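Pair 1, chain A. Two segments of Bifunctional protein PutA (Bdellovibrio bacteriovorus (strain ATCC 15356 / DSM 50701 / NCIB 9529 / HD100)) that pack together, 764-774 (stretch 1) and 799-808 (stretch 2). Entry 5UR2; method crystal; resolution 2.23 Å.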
# COMPACT_ATOMS: atom_id res chain seq x y z
N ALA A 764 -22.11 -5.47 -27.94
CA ALA A 764 -22.64 -4.19 -27.48
C ALA A 764 -24.09 -4.32 -27.02
O ALA A 764 -24.44 -3.86 -25.93
CB ALA A 764 -22.51 -3.14 -28.58
N VAL A 765 -24.94 -4.97 -27.83
CA VAL A 765 -26.35 -5.09 -27.47
C VAL A 765 -26.50 -5.93 -26.20
O VAL A 765 -27.23 -5.55 -25.27
CB VAL A 765 -27.17 -5.68 -28.63
CG1 VAL A 765 -28.58 -6.04 -28.14
CG2 VAL A 765 -27.27 -4.68 -29.75
N ASP A 766 -25.84 -7.08 -26.15
CA ASP A 766 -25.92 -7.90 -24.95
C ASP A 766 -25.44 -7.13 -23.72
O ASP A 766 -26.12 -7.12 -22.69
CB ASP A 766 -25.12 -9.18 -25.14
CG ASP A 766 -25.42 -10.19 -24.06
OD1 ASP A 766 -26.55 -10.73 -24.04
OD2 ASP A 766 -24.53 -10.45 -23.22
N GLY A 767 -24.30 -6.45 -23.82
CA GLY A 767 -23.79 -5.72 -22.67
C GLY A 767 -24.72 -4.60 -22.22
O GLY A 767 -24.95 -4.42 -21.02
N VAL A 768 -25.29 -3.85 -23.17
CA VAL A 768 -26.16 -2.74 -22.79
C VAL A 768 -27.48 -3.25 -22.19
O VAL A 768 -27.98 -2.71 -21.19
CB VAL A 768 -26.37 -1.82 -24.00
CG1 VAL A 768 -27.51 -0.87 -23.75
CG2 VAL A 768 -25.10 -1.03 -24.28
N ILE A 769 -28.07 -4.29 -22.79
CA ILE A 769 -29.32 -4.84 -22.25
C ILE A 769 -29.13 -5.25 -20.79
O ILE A 769 -29.90 -4.85 -19.91
CB ILE A 769 -29.82 -6.03 -23.10
CG1 ILE A 769 -30.36 -5.53 -24.43
CG2 ILE A 769 -30.96 -6.76 -22.40
CD1 ILE A 769 -31.66 -4.77 -24.28
N TYR A 770 -28.09 -6.03 -20.51
CA TYR A 770 -27.91 -6.48 -19.13
C TYR A 770 -27.53 -5.33 -18.22
O TYR A 770 -28.02 -5.25 -17.08
CB TYR A 770 -26.88 -7.62 -19.03
CG TYR A 770 -26.68 -7.99 -17.58
CD1 TYR A 770 -27.72 -8.55 -16.85
CD2 TYR A 770 -25.48 -7.72 -16.90
CE1 TYR A 770 -27.57 -8.88 -15.51
CE2 TYR A 770 -25.32 -8.04 -15.56
CZ TYR A 770 -26.38 -8.62 -14.87
OH TYR A 770 -26.28 -8.95 -13.53
N SER A 771 -26.69 -4.41 -18.69
CA SER A 771 -26.32 -3.25 -17.87
C SER A 771 -27.52 -2.35 -17.56
O SER A 771 -27.57 -1.72 -16.49
CB SER A 771 -25.21 -2.44 -18.56
OG SER A 771 -24.00 -3.17 -18.69
N ALA A 772 -28.47 -2.25 -18.49
CA ALA A 772 -29.63 -1.38 -18.34
C ALA A 772 -30.79 -2.03 -17.61
O ALA A 772 -31.47 -1.37 -16.82
CB ALA A 772 -30.11 -0.90 -19.71
N PHE A 773 -31.05 -3.32 -17.86
CA PHE A 773 -32.25 -3.95 -17.34
C PHE A 773 -31.98 -5.03 -16.29
O PHE A 773 -32.93 -5.49 -15.64
CB PHE A 773 -33.09 -4.53 -18.50
CG PHE A 773 -33.56 -3.48 -19.49
CD1 PHE A 773 -34.20 -2.32 -19.05
CD2 PHE A 773 -33.35 -3.64 -20.86
CE1 PHE A 773 -34.64 -1.35 -19.95
CE2 PHE A 773 -33.78 -2.65 -21.77
CZ PHE A 773 -34.43 -1.52 -21.31
N GLY A 774 -30.73 -5.43 -16.07
CA GLY A 774 -30.40 -6.28 -14.94
C GLY A 774 -30.88 -5.69 -13.62
O GLY A 774 -30.64 -4.51 -13.36
N ARG A 799 -31.40 -3.46 -33.29
CA ARG A 799 -31.15 -4.71 -32.57
C ARG A 799 -31.42 -4.57 -31.07
O ARG A 799 -31.91 -5.51 -30.44
CB ARG A 799 -29.71 -5.17 -32.79
CG ARG A 799 -29.42 -5.61 -34.22
CD ARG A 799 -28.10 -6.37 -34.24
NE ARG A 799 -28.20 -7.72 -33.68
CZ ARG A 799 -27.15 -8.48 -33.39
NH1 ARG A 799 -25.92 -8.02 -33.60
NH2 ARG A 799 -27.32 -9.70 -32.89
N LEU A 800 -31.12 -3.39 -30.50
CA LEU A 800 -31.41 -3.14 -29.09
C LEU A 800 -32.90 -3.27 -28.80
O LEU A 800 -33.31 -3.91 -27.83
CB LEU A 800 -30.92 -1.75 -28.68
CG LEU A 800 -31.11 -1.40 -27.20
CD1 LEU A 800 -30.12 -2.16 -26.31
CD2 LEU A 800 -31.06 0.12 -26.92
N VAL A 801 -33.72 -2.62 -29.64
CA VAL A 801 -35.17 -2.66 -29.46
C VAL A 801 -35.70 -4.08 -29.63
O VAL A 801 -36.52 -4.56 -28.84
CB VAL A 801 -35.85 -1.67 -30.44
CG1 VAL A 801 -37.37 -1.91 -30.50
CG2 VAL A 801 -35.54 -0.24 -30.02
N GLU A 802 -35.26 -4.77 -30.68
CA GLU A 802 -35.72 -6.14 -30.89
C GLU A 802 -35.28 -7.05 -29.75
O GLU A 802 -36.04 -7.93 -29.34
CB GLU A 802 -35.22 -6.67 -32.23
CG GLU A 802 -35.88 -5.99 -33.42
CD GLU A 802 -37.40 -6.13 -33.41
OE1 GLU A 802 -37.90 -7.23 -33.08
OE2 GLU A 802 -38.09 -5.13 -33.69
N THR A 803 -34.07 -6.85 -29.22
CA THR A 803 -33.63 -7.68 -28.11
C THR A 803 -34.41 -7.35 -26.84
O THR A 803 -34.81 -8.25 -26.10
CB THR A 803 -32.12 -7.52 -27.86
OG1 THR A 803 -31.39 -7.89 -29.03
CG2 THR A 803 -31.66 -8.41 -26.72
N ALA A 804 -34.65 -6.06 -26.60
CA ALA A 804 -35.44 -5.67 -25.44
C ALA A 804 -36.86 -6.23 -25.52
O ALA A 804 -37.43 -6.62 -24.49
CB ALA A 804 -35.46 -4.14 -25.31
N LYS A 805 -37.44 -6.32 -26.73
CA LYS A 805 -38.75 -6.95 -26.89
C LYS A 805 -38.76 -8.40 -26.44
O LYS A 805 -39.84 -8.95 -26.16
CB LYS A 805 -39.24 -6.91 -28.34
CG LYS A 805 -39.77 -5.59 -28.86
CD LYS A 805 -40.24 -5.75 -30.30
CE LYS A 805 -40.65 -4.42 -30.92
NZ LYS A 805 -40.83 -4.56 -32.39
N SER A 806 -37.61 -9.07 -26.42
CA SER A 806 -37.58 -10.50 -26.19
C SER A 806 -37.40 -10.89 -24.73
O SER A 806 -37.63 -12.05 -24.39
CB SER A 806 -36.46 -11.14 -27.02
OG SER A 806 -36.63 -10.81 -28.39
N ILE A 807 -36.98 -9.98 -23.84
CA ILE A 807 -36.69 -10.41 -22.48
C ILE A 807 -37.98 -10.47 -21.67
O ILE A 807 -38.92 -9.71 -21.90
CB ILE A 807 -35.64 -9.50 -21.79
CG1 ILE A 807 -36.16 -8.09 -21.62
CG2 ILE A 807 -34.34 -9.51 -22.60
CD1 ILE A 807 -35.21 -7.21 -20.84
N GLU A 808 -38.02 -11.41 -20.73
CA GLU A 808 -39.24 -11.74 -20.01
C GLU A 808 -39.25 -11.12 -18.62
O GLU A 808 -38.23 -11.12 -17.92
CB GLU A 808 -39.41 -13.26 -19.92
CG GLU A 808 -39.36 -13.96 -21.28
CD GLU A 808 -39.82 -15.40 -21.22
OE1 GLU A 808 -40.88 -15.68 -20.60
OE2 GLU A 808 -39.10 -16.26 -21.77

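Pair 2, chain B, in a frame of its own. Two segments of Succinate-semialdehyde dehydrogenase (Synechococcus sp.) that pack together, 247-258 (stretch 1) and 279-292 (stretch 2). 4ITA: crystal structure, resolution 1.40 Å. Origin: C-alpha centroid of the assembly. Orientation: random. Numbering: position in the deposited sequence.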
# COMPACT_ATOMS: atom_id res chain seq x y z
N GLU B 247 -20.90 -32.77 4.77
CA GLU B 247 -20.90 -31.30 4.84
C GLU B 247 -19.87 -30.72 3.87
O GLU B 247 -20.15 -29.76 3.16
CB GLU B 247 -20.64 -30.78 6.26
CG GLU B 247 -20.75 -29.25 6.34
CD GLU B 247 -20.39 -28.67 7.70
OE1 GLU B 247 -19.84 -29.40 8.55
OE2 GLU B 247 -20.65 -27.46 7.91
N ALA B 248 -18.68 -31.31 3.84
CA ALA B 248 -17.62 -30.84 2.95
C ALA B 248 -18.03 -30.91 1.47
O ALA B 248 -17.72 -30.01 0.69
CB ALA B 248 -16.32 -31.60 3.20
N VAL B 249 -18.73 -31.98 1.08
CA VAL B 249 -19.22 -32.10 -0.29
C VAL B 249 -20.27 -31.05 -0.64
O VAL B 249 -20.22 -30.42 -1.70
CB VAL B 249 -19.83 -33.51 -0.56
CG1 VAL B 249 -20.56 -33.53 -1.90
CG2 VAL B 249 -18.74 -34.57 -0.52
N GLU B 250 -21.23 -30.87 0.26
CA GLU B 250 -22.29 -29.89 0.06
C GLU B 250 -21.71 -28.48 -0.05
O GLU B 250 -22.01 -27.73 -0.98
CB GLU B 250 -23.29 -29.96 1.22
CG GLU B 250 -24.17 -31.21 1.22
CD GLU B 250 -25.20 -31.20 0.11
OE1 GLU B 250 -25.52 -30.10 -0.40
OE2 GLU B 250 -25.71 -32.29 -0.25
N VAL B 251 -20.88 -28.13 0.92
CA VAL B 251 -20.28 -26.81 0.96
C VAL B 251 -19.29 -26.61 -0.20
O VAL B 251 -19.29 -25.55 -0.83
CB VAL B 251 -19.62 -26.55 2.33
CG1 VAL B 251 -18.81 -25.27 2.31
CG2 VAL B 251 -20.70 -26.49 3.43
N GLY B 252 -18.49 -27.63 -0.50
CA GLY B 252 -17.57 -27.55 -1.61
C GLY B 252 -18.25 -27.35 -2.95
O GLY B 252 -17.74 -26.63 -3.81
N THR B 253 -19.40 -27.98 -3.12
CA THR B 253 -20.17 -27.82 -4.35
C THR B 253 -20.64 -26.38 -4.48
O THR B 253 -20.50 -25.78 -5.55
CB THR B 253 -21.35 -28.80 -4.41
OG1 THR B 253 -20.83 -30.14 -4.44
CG2 THR B 253 -22.18 -28.55 -5.66
N VAL B 254 -21.17 -25.81 -3.40
CA VAL B 254 -21.55 -24.40 -3.41
C VAL B 254 -20.33 -23.52 -3.71
O VAL B 254 -20.40 -22.62 -4.54
CB VAL B 254 -22.21 -23.96 -2.09
CG1 VAL B 254 -22.46 -22.44 -2.09
CG2 VAL B 254 -23.51 -24.72 -1.88
N ALA B 255 -19.22 -23.80 -3.03
CA ALA B 255 -18.03 -22.96 -3.18
C ALA B 255 -17.50 -22.95 -4.63
O ALA B 255 -17.07 -21.90 -5.11
CB ALA B 255 -16.96 -23.39 -2.21
N ARG B 256 -17.54 -24.08 -5.33
CA ARG B 256 -17.08 -24.09 -6.71
C ARG B 256 -18.11 -23.50 -7.68
O ARG B 256 -17.74 -22.84 -8.65
CB ARG B 256 -16.69 -25.51 -7.16
CG ARG B 256 -16.46 -25.68 -8.68
CD ARG B 256 -15.14 -25.08 -9.20
NE ARG B 256 -15.21 -23.63 -9.40
CZ ARG B 256 -14.31 -22.92 -10.09
NH1 ARG B 256 -14.46 -21.61 -10.21
NH2 ARG B 256 -13.26 -23.51 -10.65
N THR B 257 -19.39 -23.74 -7.43
CA THR B 257 -20.40 -23.46 -8.46
C THR B 257 -21.22 -22.19 -8.27
O THR B 257 -21.92 -21.78 -9.19
CB THR B 257 -21.34 -24.68 -8.70
OG1 THR B 257 -22.16 -24.91 -7.55
CG2 THR B 257 -20.52 -25.94 -9.02
N MET B 258 -21.15 -21.57 -7.10
CA MET B 258 -21.85 -20.30 -6.87
C MET B 258 -21.39 -19.25 -7.87
O MET B 258 -20.25 -19.28 -8.32
CB MET B 258 -21.59 -19.79 -5.44
CG MET B 258 -20.12 -19.49 -5.16
SD MET B 258 -19.70 -19.03 -3.46
CE MET B 258 -17.91 -18.90 -3.59
N GLU B 279 -14.72 -41.75 -1.68
CA GLU B 279 -16.06 -41.39 -1.21
C GLU B 279 -16.38 -39.93 -1.50
O GLU B 279 -17.46 -39.61 -2.01
CB GLU B 279 -16.20 -41.66 0.29
CG GLU B 279 -17.56 -41.27 0.84
CD GLU B 279 -17.71 -41.53 2.33
OE1 GLU B 279 -16.82 -42.19 2.91
OE2 GLU B 279 -18.71 -41.07 2.91
N PHE B 280 -15.45 -39.03 -1.19
CA PHE B 280 -15.68 -37.62 -1.44
C PHE B 280 -15.89 -37.34 -2.93
O PHE B 280 -16.82 -36.62 -3.30
CB PHE B 280 -14.54 -36.75 -0.88
CG PHE B 280 -14.78 -35.26 -1.03
CD1 PHE B 280 -15.32 -34.52 0.02
CD2 PHE B 280 -14.50 -34.62 -2.23
CE1 PHE B 280 -15.56 -33.16 -0.14
CE2 PHE B 280 -14.73 -33.26 -2.38
CZ PHE B 280 -15.27 -32.54 -1.33
N LEU B 281 -15.03 -37.90 -3.78
CA LEU B 281 -15.13 -37.63 -5.21
C LEU B 281 -16.43 -38.15 -5.81
O LEU B 281 -17.03 -37.48 -6.65
CB LEU B 281 -13.92 -38.19 -5.96
CG LEU B 281 -13.89 -37.90 -7.46
CD1 LEU B 281 -14.03 -36.40 -7.74
CD2 LEU B 281 -12.62 -38.44 -8.09
N GLU B 282 -16.86 -39.33 -5.38
CA GLU B 282 -18.14 -39.86 -5.88
C GLU B 282 -19.27 -38.92 -5.50
O GLU B 282 -20.13 -38.60 -6.31
CB GLU B 282 -18.42 -41.27 -5.35
CG GLU B 282 -19.86 -41.73 -5.62
CD GLU B 282 -20.12 -43.20 -5.30
OE1 GLU B 282 -19.63 -44.06 -6.05
OE2 GLU B 282 -20.84 -43.49 -4.32
N LYS B 283 -19.27 -38.49 -4.24
CA LYS B 283 -20.31 -37.59 -3.74
C LYS B 283 -20.27 -36.22 -4.42
O LYS B 283 -21.31 -35.62 -4.66
CB LYS B 283 -20.25 -37.50 -2.22
CG LYS B 283 -20.71 -38.79 -1.55
CD LYS B 283 -20.61 -38.75 -0.03
CE LYS B 283 -21.33 -39.95 0.57
NZ LYS B 283 -21.12 -40.06 2.04
N LEU B 284 -19.07 -35.74 -4.74
CA LEU B 284 -18.92 -34.46 -5.43
C LEU B 284 -19.47 -34.58 -6.85
O LEU B 284 -20.20 -33.71 -7.34
CB LEU B 284 -17.45 -34.04 -5.47
CG LEU B 284 -17.19 -32.62 -5.96
CD1 LEU B 284 -17.52 -31.62 -4.87
CD2 LEU B 284 -15.75 -32.46 -6.43
N HIS B 285 -19.11 -35.67 -7.50
CA HIS B 285 -19.60 -36.02 -8.83
C HIS B 285 -21.13 -36.02 -8.85
O HIS B 285 -21.76 -35.38 -9.68
CB HIS B 285 -19.05 -37.41 -9.18
CG HIS B 285 -19.34 -37.87 -10.58
ND1 HIS B 285 -18.89 -39.08 -11.06
CD2 HIS B 285 -20.02 -37.29 -11.59
CE1 HIS B 285 -19.28 -39.23 -12.31
NE2 HIS B 285 -19.97 -38.16 -12.66
N LEU B 286 -21.74 -36.73 -7.89
CA LEU B 286 -23.19 -36.78 -7.79
C LEU B 286 -23.83 -35.40 -7.57
O LEU B 286 -24.84 -35.07 -8.19
CB LEU B 286 -23.59 -37.73 -6.65
CG LEU B 286 -23.24 -39.20 -6.91
CD1 LEU B 286 -23.33 -40.00 -5.61
CD2 LEU B 286 -24.16 -39.80 -7.97
N LYS B 287 -23.23 -34.59 -6.70
CA LYS B 287 -23.79 -33.27 -6.41
C LYS B 287 -23.72 -32.37 -7.65
O LYS B 287 -24.68 -31.69 -8.00
CB LYS B 287 -23.09 -32.64 -5.21
CG LYS B 287 -23.93 -31.60 -4.48
CD LYS B 287 -25.12 -32.25 -3.78
CE LYS B 287 -26.15 -31.21 -3.34
NZ LYS B 287 -27.43 -31.84 -2.91
N PHE B 288 -22.57 -32.37 -8.33
CA PHE B 288 -22.42 -31.55 -9.53
C PHE B 288 -23.40 -32.01 -10.61
O PHE B 288 -23.97 -31.19 -11.33
CB PHE B 288 -21.00 -31.65 -10.10
CG PHE B 288 -19.98 -30.73 -9.45
CD1 PHE B 288 -19.92 -30.57 -8.08
CD2 PHE B 288 -19.04 -30.09 -10.25
CE1 PHE B 288 -18.94 -29.74 -7.51
CE2 PHE B 288 -18.07 -29.27 -9.68
CZ PHE B 288 -18.02 -29.10 -8.32
N ALA B 289 -23.59 -33.33 -10.72
CA ALA B 289 -24.38 -33.91 -11.80
C ALA B 289 -25.84 -33.48 -11.79
O ALA B 289 -26.48 -33.43 -12.83
CB ALA B 289 -24.27 -35.43 -11.78
N SER B 290 -26.35 -33.15 -10.61
CA SER B 290 -27.76 -32.82 -10.47
C SER B 290 -28.06 -31.33 -10.24
O SER B 290 -29.19 -30.96 -9.92
CB SER B 290 -28.42 -33.72 -9.42
OG SER B 290 -28.51 -35.05 -9.92
N LEU B 291 -27.06 -30.48 -10.43
CA LEU B 291 -27.30 -29.04 -10.41
C LEU B 291 -28.21 -28.65 -11.57
O LEU B 291 -28.10 -29.18 -12.66
CB LEU B 291 -25.98 -28.27 -10.47
CG LEU B 291 -25.09 -28.44 -9.25
CD1 LEU B 291 -23.73 -27.80 -9.48
CD2 LEU B 291 -25.74 -27.86 -8.01
N LYS B 292 -29.12 -27.71 -11.32
CA LYS B 292 -30.06 -27.28 -12.36
C LYS B 292 -29.47 -26.15 -13.19
O LYS B 292 -29.14 -25.08 -12.66
CB LYS B 292 -31.39 -26.85 -11.75
CG LYS B 292 -32.49 -26.66 -12.79
CD LYS B 292 -33.84 -26.48 -12.14
CE LYS B 292 -34.96 -27.01 -13.04
NZ LYS B 292 -36.30 -26.92 -12.38

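Both pairs set two helices across each other at a moderate angle, with N-to-C directions 51° apart in pair 1 and 47° in pair 2 and axes approaching to 9.8 and 9.4 Å. Fourteen central residues superpose with an RMSD of 0.4 Å. The register is the same: the CA atoms of Val A765 and Leu A800 lie 5.7 Å apart, as do those of the matching Val B249 and Leu B284. One turn later the gap widens, to 7.0 Å between the CA atoms of Ile A769 and Ala A804 and to 6.8 Å between those of Thr B253 and Phe B288.

The close point carries the same residue in both pairs. Val A765 and Val B249 are both t rotamers, with side-chain centres 0.9 Å apart after superposition. In pair 2 this valine is a knob among Phe B280, Lys B283, Leu B284 and Lys B287, its CG2 lying over the face of the Phe B280 ring, 3.5 Å from CD1. The leucines also agree, both t then p, and Ile A807 coincides with Leu B291 in side-chain centre although their chi1 values differ (p against m).

Where the gap widens, bulk changes sides. In pair 1, stretch 1 supplies it: Ile A769 CD1 reaches Leu A800 CD1 at 3.6 Å and Ala A804 CB at 4.0 Å, and Phe A773 CD2 meets Ile A807 CD1 at 4.0 Å. In pair 2 the small alanine position becomes Phe B288, while Ile A769 and Phe A773 give way to Thr B253 and Thr B257. Thr B257 CG2 sits over the face of the Phe B288 ring, and Thr B253 OG1 lies at its edge, 3.6 Å from CE1. Each threonine can face this largely apolar surface because its hydroxyl is satisfied within its own helix: Thr B253 OG1 donates to Val B249 O at 2.8 Å, and Thr B257 OG1 to Thr B253 O at 2.7 Å. Thr A803 uses the same device in pair 1, donating from OG1 to Arg A799 O at 2.8 Å.

Val A768, whose CG1 touches Leu A800 CD1 at 3.9 Å, matches Gly B252, which offers no side chain there.

The margins differ too. Pair 1 has no hydrogen bond between its stretches; in pair 2, Lys B287 NZ and Glu B250 OE2 form a salt bridge at 3.2 Å, its hydrogen bond weak. On this shared frame the aromatic at these matched positions comes from stretch 1 in pair 1, Phe A773 against Ala A804, and from stretch 2 in pair 2, Phe B288 against Thr B257.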